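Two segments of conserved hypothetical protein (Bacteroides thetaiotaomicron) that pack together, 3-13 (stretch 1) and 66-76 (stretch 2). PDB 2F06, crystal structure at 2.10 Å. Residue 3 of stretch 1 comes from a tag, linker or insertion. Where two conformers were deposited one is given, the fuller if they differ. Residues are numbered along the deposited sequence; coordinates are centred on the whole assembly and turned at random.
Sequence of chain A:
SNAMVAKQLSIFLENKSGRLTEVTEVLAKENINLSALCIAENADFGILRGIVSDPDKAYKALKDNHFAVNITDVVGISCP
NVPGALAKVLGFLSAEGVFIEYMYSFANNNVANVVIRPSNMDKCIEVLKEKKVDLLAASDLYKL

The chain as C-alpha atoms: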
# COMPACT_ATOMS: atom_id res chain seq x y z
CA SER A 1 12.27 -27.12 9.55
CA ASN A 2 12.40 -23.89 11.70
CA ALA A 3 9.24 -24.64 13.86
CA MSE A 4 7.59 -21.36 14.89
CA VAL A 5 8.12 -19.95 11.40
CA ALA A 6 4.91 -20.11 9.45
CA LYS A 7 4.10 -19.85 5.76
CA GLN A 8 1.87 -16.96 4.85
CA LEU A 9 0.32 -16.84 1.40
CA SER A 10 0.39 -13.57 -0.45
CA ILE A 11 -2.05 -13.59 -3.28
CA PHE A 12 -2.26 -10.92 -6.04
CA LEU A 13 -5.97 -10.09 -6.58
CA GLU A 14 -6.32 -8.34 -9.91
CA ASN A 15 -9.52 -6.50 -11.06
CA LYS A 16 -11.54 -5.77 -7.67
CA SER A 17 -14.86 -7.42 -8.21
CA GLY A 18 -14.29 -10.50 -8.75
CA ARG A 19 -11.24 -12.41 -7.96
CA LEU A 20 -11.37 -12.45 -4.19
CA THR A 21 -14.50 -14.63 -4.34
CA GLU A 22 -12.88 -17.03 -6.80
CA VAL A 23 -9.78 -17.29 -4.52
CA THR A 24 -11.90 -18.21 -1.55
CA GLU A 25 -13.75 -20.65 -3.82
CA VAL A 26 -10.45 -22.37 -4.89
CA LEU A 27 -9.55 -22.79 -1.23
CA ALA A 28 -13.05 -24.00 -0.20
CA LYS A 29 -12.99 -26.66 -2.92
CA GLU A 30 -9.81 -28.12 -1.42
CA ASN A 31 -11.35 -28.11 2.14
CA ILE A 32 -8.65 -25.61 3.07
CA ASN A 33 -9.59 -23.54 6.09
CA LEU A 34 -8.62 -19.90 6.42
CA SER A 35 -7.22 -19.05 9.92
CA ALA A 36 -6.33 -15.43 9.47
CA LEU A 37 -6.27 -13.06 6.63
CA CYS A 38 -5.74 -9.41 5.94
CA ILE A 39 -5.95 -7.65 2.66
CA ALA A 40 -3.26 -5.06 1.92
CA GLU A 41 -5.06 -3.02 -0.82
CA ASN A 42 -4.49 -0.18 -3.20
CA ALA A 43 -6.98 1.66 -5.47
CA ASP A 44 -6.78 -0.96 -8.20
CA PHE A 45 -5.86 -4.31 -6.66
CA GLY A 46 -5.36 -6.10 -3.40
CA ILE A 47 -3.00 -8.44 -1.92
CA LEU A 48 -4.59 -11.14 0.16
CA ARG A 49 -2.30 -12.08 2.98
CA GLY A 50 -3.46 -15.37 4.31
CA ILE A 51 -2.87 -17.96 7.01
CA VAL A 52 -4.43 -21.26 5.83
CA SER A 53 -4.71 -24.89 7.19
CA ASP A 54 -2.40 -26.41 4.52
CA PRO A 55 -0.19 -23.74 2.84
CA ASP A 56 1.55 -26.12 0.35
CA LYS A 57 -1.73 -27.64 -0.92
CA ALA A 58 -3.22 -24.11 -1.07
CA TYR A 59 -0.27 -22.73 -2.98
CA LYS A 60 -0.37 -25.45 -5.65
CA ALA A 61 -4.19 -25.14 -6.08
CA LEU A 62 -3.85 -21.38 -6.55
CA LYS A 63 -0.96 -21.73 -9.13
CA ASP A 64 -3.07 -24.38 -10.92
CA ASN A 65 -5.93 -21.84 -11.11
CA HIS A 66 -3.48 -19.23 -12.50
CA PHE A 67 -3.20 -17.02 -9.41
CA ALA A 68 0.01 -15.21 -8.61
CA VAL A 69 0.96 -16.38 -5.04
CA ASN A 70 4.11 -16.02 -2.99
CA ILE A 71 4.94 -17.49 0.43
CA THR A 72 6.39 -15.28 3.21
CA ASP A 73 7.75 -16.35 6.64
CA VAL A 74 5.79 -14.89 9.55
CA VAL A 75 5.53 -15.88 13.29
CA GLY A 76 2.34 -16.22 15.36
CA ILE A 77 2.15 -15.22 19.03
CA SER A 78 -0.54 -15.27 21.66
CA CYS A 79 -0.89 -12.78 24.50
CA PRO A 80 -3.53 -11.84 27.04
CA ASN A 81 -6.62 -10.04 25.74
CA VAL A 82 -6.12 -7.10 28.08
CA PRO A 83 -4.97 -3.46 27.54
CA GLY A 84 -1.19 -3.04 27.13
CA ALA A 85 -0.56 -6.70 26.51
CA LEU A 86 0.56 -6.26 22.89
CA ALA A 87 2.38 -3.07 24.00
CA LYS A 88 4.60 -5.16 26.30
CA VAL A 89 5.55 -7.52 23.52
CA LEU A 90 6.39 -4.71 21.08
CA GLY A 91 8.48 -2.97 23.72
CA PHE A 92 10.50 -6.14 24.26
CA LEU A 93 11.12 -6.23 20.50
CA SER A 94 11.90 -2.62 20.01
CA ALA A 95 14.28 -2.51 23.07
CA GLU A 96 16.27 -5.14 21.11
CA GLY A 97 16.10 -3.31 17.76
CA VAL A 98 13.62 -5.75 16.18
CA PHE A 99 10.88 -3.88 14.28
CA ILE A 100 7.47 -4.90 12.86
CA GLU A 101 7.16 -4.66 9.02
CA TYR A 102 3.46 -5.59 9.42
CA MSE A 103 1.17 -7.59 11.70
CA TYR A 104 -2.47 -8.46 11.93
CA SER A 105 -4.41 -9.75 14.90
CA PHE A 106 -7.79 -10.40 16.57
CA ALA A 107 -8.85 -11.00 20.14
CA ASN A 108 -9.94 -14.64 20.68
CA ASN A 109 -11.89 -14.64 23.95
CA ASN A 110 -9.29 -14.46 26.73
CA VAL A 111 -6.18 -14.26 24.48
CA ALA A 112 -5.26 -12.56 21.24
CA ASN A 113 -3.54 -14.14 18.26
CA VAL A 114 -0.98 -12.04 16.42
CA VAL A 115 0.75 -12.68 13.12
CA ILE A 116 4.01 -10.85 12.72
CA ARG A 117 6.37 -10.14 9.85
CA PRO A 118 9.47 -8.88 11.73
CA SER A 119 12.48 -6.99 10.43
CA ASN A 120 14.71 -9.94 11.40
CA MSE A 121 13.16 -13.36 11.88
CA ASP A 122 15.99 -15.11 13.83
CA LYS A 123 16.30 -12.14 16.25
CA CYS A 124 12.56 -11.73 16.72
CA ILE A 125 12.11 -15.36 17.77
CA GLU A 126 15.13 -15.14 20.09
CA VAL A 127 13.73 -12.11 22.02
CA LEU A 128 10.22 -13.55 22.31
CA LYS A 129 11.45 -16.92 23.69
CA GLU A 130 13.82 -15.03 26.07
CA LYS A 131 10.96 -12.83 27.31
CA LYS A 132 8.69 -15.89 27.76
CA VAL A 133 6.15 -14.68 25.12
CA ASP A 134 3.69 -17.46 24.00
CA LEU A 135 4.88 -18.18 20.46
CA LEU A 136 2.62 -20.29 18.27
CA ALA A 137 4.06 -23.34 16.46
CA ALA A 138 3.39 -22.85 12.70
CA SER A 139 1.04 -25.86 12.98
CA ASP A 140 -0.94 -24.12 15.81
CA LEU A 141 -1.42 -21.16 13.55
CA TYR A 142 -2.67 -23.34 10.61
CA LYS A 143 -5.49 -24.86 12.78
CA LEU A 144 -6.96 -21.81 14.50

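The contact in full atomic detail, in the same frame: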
# COMPACT_ATOMS: atom_id res chain seq x y z
N ALA A 3 10.28 -24.36 12.82
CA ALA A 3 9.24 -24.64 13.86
C ALA A 3 8.12 -23.60 14.08
O ALA A 3 6.94 -23.90 13.85
CB ALA A 3 9.85 -25.05 15.18
N MSE A 4 8.52 -22.43 14.59
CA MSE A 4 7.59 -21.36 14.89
C MSE A 4 7.43 -20.49 13.65
O MSE A 4 6.60 -19.62 13.61
CB MSE A 4 8.07 -20.53 16.10
CG MSE A 4 8.52 -21.33 17.35
SE MSE A 4 7.11 -22.20 18.45
CE MSE A 4 7.99 -22.15 20.23
N VAL A 5 8.24 -20.73 12.63
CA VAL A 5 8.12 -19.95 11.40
C VAL A 5 7.04 -20.55 10.50
O VAL A 5 7.09 -21.72 10.07
CB VAL A 5 9.47 -19.78 10.64
CG1 VAL A 5 9.26 -19.00 9.37
CG2 VAL A 5 10.49 -19.04 11.48
N ALA A 6 6.05 -19.72 10.22
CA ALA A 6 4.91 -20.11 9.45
C ALA A 6 4.95 -19.57 8.02
O ALA A 6 5.56 -18.56 7.72
CB ALA A 6 3.64 -19.70 10.15
N LYS A 7 4.25 -20.26 7.14
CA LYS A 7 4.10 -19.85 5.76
C LYS A 7 2.82 -19.02 5.66
O LYS A 7 1.72 -19.47 6.04
CB LYS A 7 4.07 -21.07 4.84
CG LYS A 7 5.40 -21.86 4.80
CD LYS A 7 5.25 -23.09 3.89
CE LYS A 7 6.43 -23.20 2.90
NZ LYS A 7 6.70 -24.61 2.55
N GLN A 8 2.99 -17.78 5.20
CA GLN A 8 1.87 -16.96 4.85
C GLN A 8 1.73 -16.90 3.33
O GLN A 8 2.70 -16.69 2.60
CB GLN A 8 2.08 -15.58 5.41
CG GLN A 8 1.02 -14.59 5.01
CD GLN A 8 1.48 -13.17 5.30
OE1 GLN A 8 2.20 -12.56 4.49
NE2 GLN A 8 1.10 -12.65 6.44
N LEU A 9 0.53 -17.08 2.82
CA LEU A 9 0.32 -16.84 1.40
C LEU A 9 0.06 -15.36 1.14
O LEU A 9 -0.72 -14.69 1.83
CB LEU A 9 -0.87 -17.64 0.86
CG LEU A 9 -0.86 -19.17 0.92
CD1 LEU A 9 -1.95 -19.73 0.05
CD2 LEU A 9 0.40 -19.74 0.44
N SER A 10 0.72 -14.86 0.11
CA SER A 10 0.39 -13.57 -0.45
C SER A 10 -0.13 -13.76 -1.84
O SER A 10 0.63 -14.18 -2.71
CB SER A 10 1.63 -12.66 -0.47
OG SER A 10 1.84 -12.23 0.87
N ILE A 11 -1.38 -13.36 -2.06
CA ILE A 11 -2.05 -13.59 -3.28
C ILE A 11 -2.47 -12.28 -3.98
O ILE A 11 -3.22 -11.44 -3.39
CB ILE A 11 -3.27 -14.52 -3.07
CG1 ILE A 11 -2.92 -15.78 -2.29
CG2 ILE A 11 -3.88 -14.92 -4.43
CD1 ILE A 11 -4.06 -16.28 -1.43
N PHE A 12 -2.01 -12.12 -5.23
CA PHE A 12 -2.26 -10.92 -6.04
C PHE A 12 -3.68 -11.00 -6.61
O PHE A 12 -4.01 -11.93 -7.32
CB PHE A 12 -1.20 -10.78 -7.13
CG PHE A 12 -1.41 -9.59 -8.10
CD1 PHE A 12 -1.31 -8.25 -7.65
CD2 PHE A 12 -1.65 -9.83 -9.48
CE1 PHE A 12 -1.45 -7.16 -8.56
CE2 PHE A 12 -1.80 -8.80 -10.39
CZ PHE A 12 -1.70 -7.44 -9.92
N LEU A 13 -4.55 -10.07 -6.19
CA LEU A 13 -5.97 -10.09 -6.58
C LEU A 13 -6.03 -8.96 -7.60
O LEU A 13 -5.91 -7.76 -7.24
CB LEU A 13 -6.90 -9.74 -5.40
CG LEU A 13 -6.81 -10.35 -3.99
CD1 LEU A 13 -7.53 -9.49 -2.87
CD2 LEU A 13 -7.21 -11.81 -3.95
N HIS A 66 -4.13 -20.35 -11.81
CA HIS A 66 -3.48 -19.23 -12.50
C HIS A 66 -3.44 -17.97 -11.65
O HIS A 66 -3.33 -16.86 -12.20
CB HIS A 66 -4.15 -18.97 -13.87
CG HIS A 66 -4.23 -20.19 -14.72
ND1 HIS A 66 -3.14 -20.68 -15.41
CD2 HIS A 66 -5.23 -21.08 -14.91
CE1 HIS A 66 -3.49 -21.80 -16.02
NE2 HIS A 66 -4.76 -22.06 -15.74
N PHE A 67 -3.46 -18.14 -10.31
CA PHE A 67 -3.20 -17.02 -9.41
C PHE A 67 -1.72 -16.80 -9.24
O PHE A 67 -0.95 -17.75 -9.33
CB PHE A 67 -3.90 -17.20 -8.04
CG PHE A 67 -5.42 -17.07 -8.12
CD1 PHE A 67 -6.02 -15.81 -8.09
CD2 PHE A 67 -6.23 -18.20 -8.23
CE1 PHE A 67 -7.42 -15.68 -8.20
CE2 PHE A 67 -7.63 -18.07 -8.34
CZ PHE A 67 -8.23 -16.82 -8.33
N ALA A 68 -1.33 -15.53 -9.03
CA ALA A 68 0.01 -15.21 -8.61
C ALA A 68 0.07 -15.25 -7.06
O ALA A 68 -0.60 -14.48 -6.40
CB ALA A 68 0.40 -13.82 -9.14
N VAL A 69 0.85 -16.17 -6.49
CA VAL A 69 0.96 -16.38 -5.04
C VAL A 69 2.41 -16.50 -4.66
O VAL A 69 3.19 -17.17 -5.32
CB VAL A 69 0.45 -17.80 -4.59
CG1 VAL A 69 -0.07 -17.79 -3.14
CG2 VAL A 69 -0.55 -18.34 -5.50
N ASN A 70 2.74 -15.94 -3.52
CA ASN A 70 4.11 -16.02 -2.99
C ASN A 70 3.94 -16.47 -1.57
O ASN A 70 2.88 -16.23 -1.00
CB ASN A 70 4.72 -14.62 -3.00
CG ASN A 70 5.04 -14.13 -4.38
OD1 ASN A 70 5.33 -14.88 -5.30
ND2 ASN A 70 5.05 -12.81 -4.52
N ILE A 71 4.95 -17.12 -1.00
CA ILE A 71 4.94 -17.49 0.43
C ILE A 71 5.93 -16.59 1.15
O ILE A 71 6.96 -16.25 0.59
CB ILE A 71 5.23 -19.01 0.62
CG1 ILE A 71 4.02 -19.82 0.15
CG2 ILE A 71 5.54 -19.35 2.06
CD1 ILE A 71 4.42 -20.86 -0.78
N THR A 72 5.54 -16.12 2.33
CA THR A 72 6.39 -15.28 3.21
C THR A 72 6.44 -15.96 4.57
O THR A 72 5.46 -16.58 4.96
CB THR A 72 5.74 -13.87 3.39
OG1 THR A 72 5.54 -13.31 2.11
CG2 THR A 72 6.62 -12.86 4.28
N ASP A 73 7.58 -15.83 5.27
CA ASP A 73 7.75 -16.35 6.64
C ASP A 73 7.13 -15.27 7.52
O ASP A 73 7.39 -14.10 7.31
CB ASP A 73 9.22 -16.50 7.06
CG ASP A 73 10.04 -17.41 6.16
OD1 ASP A 73 9.47 -18.39 5.61
OD2 ASP A 73 11.29 -17.12 5.99
N VAL A 74 6.31 -15.70 8.46
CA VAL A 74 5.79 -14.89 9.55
C VAL A 74 5.82 -15.79 10.83
O VAL A 74 6.09 -17.02 10.76
CB VAL A 74 4.30 -14.50 9.28
CG1 VAL A 74 4.22 -13.59 8.01
CG2 VAL A 74 3.42 -15.78 9.10
N VAL A 75 5.55 -15.17 11.97
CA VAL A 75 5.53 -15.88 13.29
C VAL A 75 4.23 -15.46 13.99
O VAL A 75 3.79 -14.30 13.88
CB VAL A 75 6.88 -15.64 14.09
CG1 VAL A 75 7.10 -14.16 14.42
CG2 VAL A 75 6.97 -16.44 15.40
N GLY A 76 3.56 -16.44 14.60
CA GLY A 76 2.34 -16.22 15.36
C GLY A 76 2.66 -16.18 16.84
O GLY A 76 3.49 -16.92 17.30
O HOH W 1 -3.64 -13.52 -9.18

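Two neighbouring strands of an antiparallel sheet show how a backbone ladder sets the register and leaves the side chains to sort themselves by face. The strand that runs through Ala 6 to Leu 13 lies antiparallel to the one that runs through Asn 70 to Gly 76 and onward, with an angle of 145° between their directions, the departure from 180° reflecting the usual twist. Hydrogen-bonded pairs alternate with non-hydrogen-bonded ones. Ala 6 N donates to Val 74 O (2.8 Å) and Val 74 N returns a bond to Ala 6 O (3.0 Å); Gln 8 N to Thr 72 O (2.8 Å) and Thr 72 N to Gln 8 O (2.9 Å) repeat the motif, as do Ser 10 N to Asn 70 O (2.8 Å) and Asn 70 N to Ser 10 O (2.9 Å). A seventh bond, Phe 12 N to Ala 68 O (3.0 Å), extends the ladder. Its expected return bond is replaced by a water, which accepts from Ala 68 N (3.1 Å) and donates to Phe 12 O (2.5 Å), so both backbone groups are satisfied although the strands have begun to part.

Between these rungs the alpha carbons come close enough for CA-H...O contacts, such as Ile 71 CA to Gln 8 O and Val 69 CA to Ser 10 O, both 3.2 Å. The closest paired alpha carbons, Ile 11 CA and Val 69 CA, are 4.5 Å apart.

Alternation sends Lys 7, Leu 9 and Ile 11 to the same face as Asp 73, Ile 71 and Val 69. Here branched aliphatic chains interlock: Leu 9 CD2 meets Ile 71 CG1 at 3.6 Å, and Ile 11 CG1 meets Val 69 CG1, also at 3.6 Å. Toward the more open end, Lys 7 CB lies 3.6 Å from Ile 71 CG2, so the aliphatic root of the lysine covers the isoleucine while its amine bonds elsewhere in the structure.

The other face, carrying Ala 6, Gln 8 and Ser 10 beside Val 74, Thr 72 and Asn 70, mixes small, polar and apolar groups. Ala 6 is buried here, and its methyl packs against the branched neighbour, Ala 6 CB lying 4.1 Å from Val 74 CG2. Gln 8, extended with chi1 and chi2 both t, places NE2 3.6 Å from Val 74 CG1; its buried amide is satisfied elsewhere. Beyond the last bridge, Phe 12 CB packs against Ala 68 CB at 4.0 Å, and the edge of the Phe 67 ring approaches Phe 12 O. Together the stretches bury 862 Å², summed over both sides.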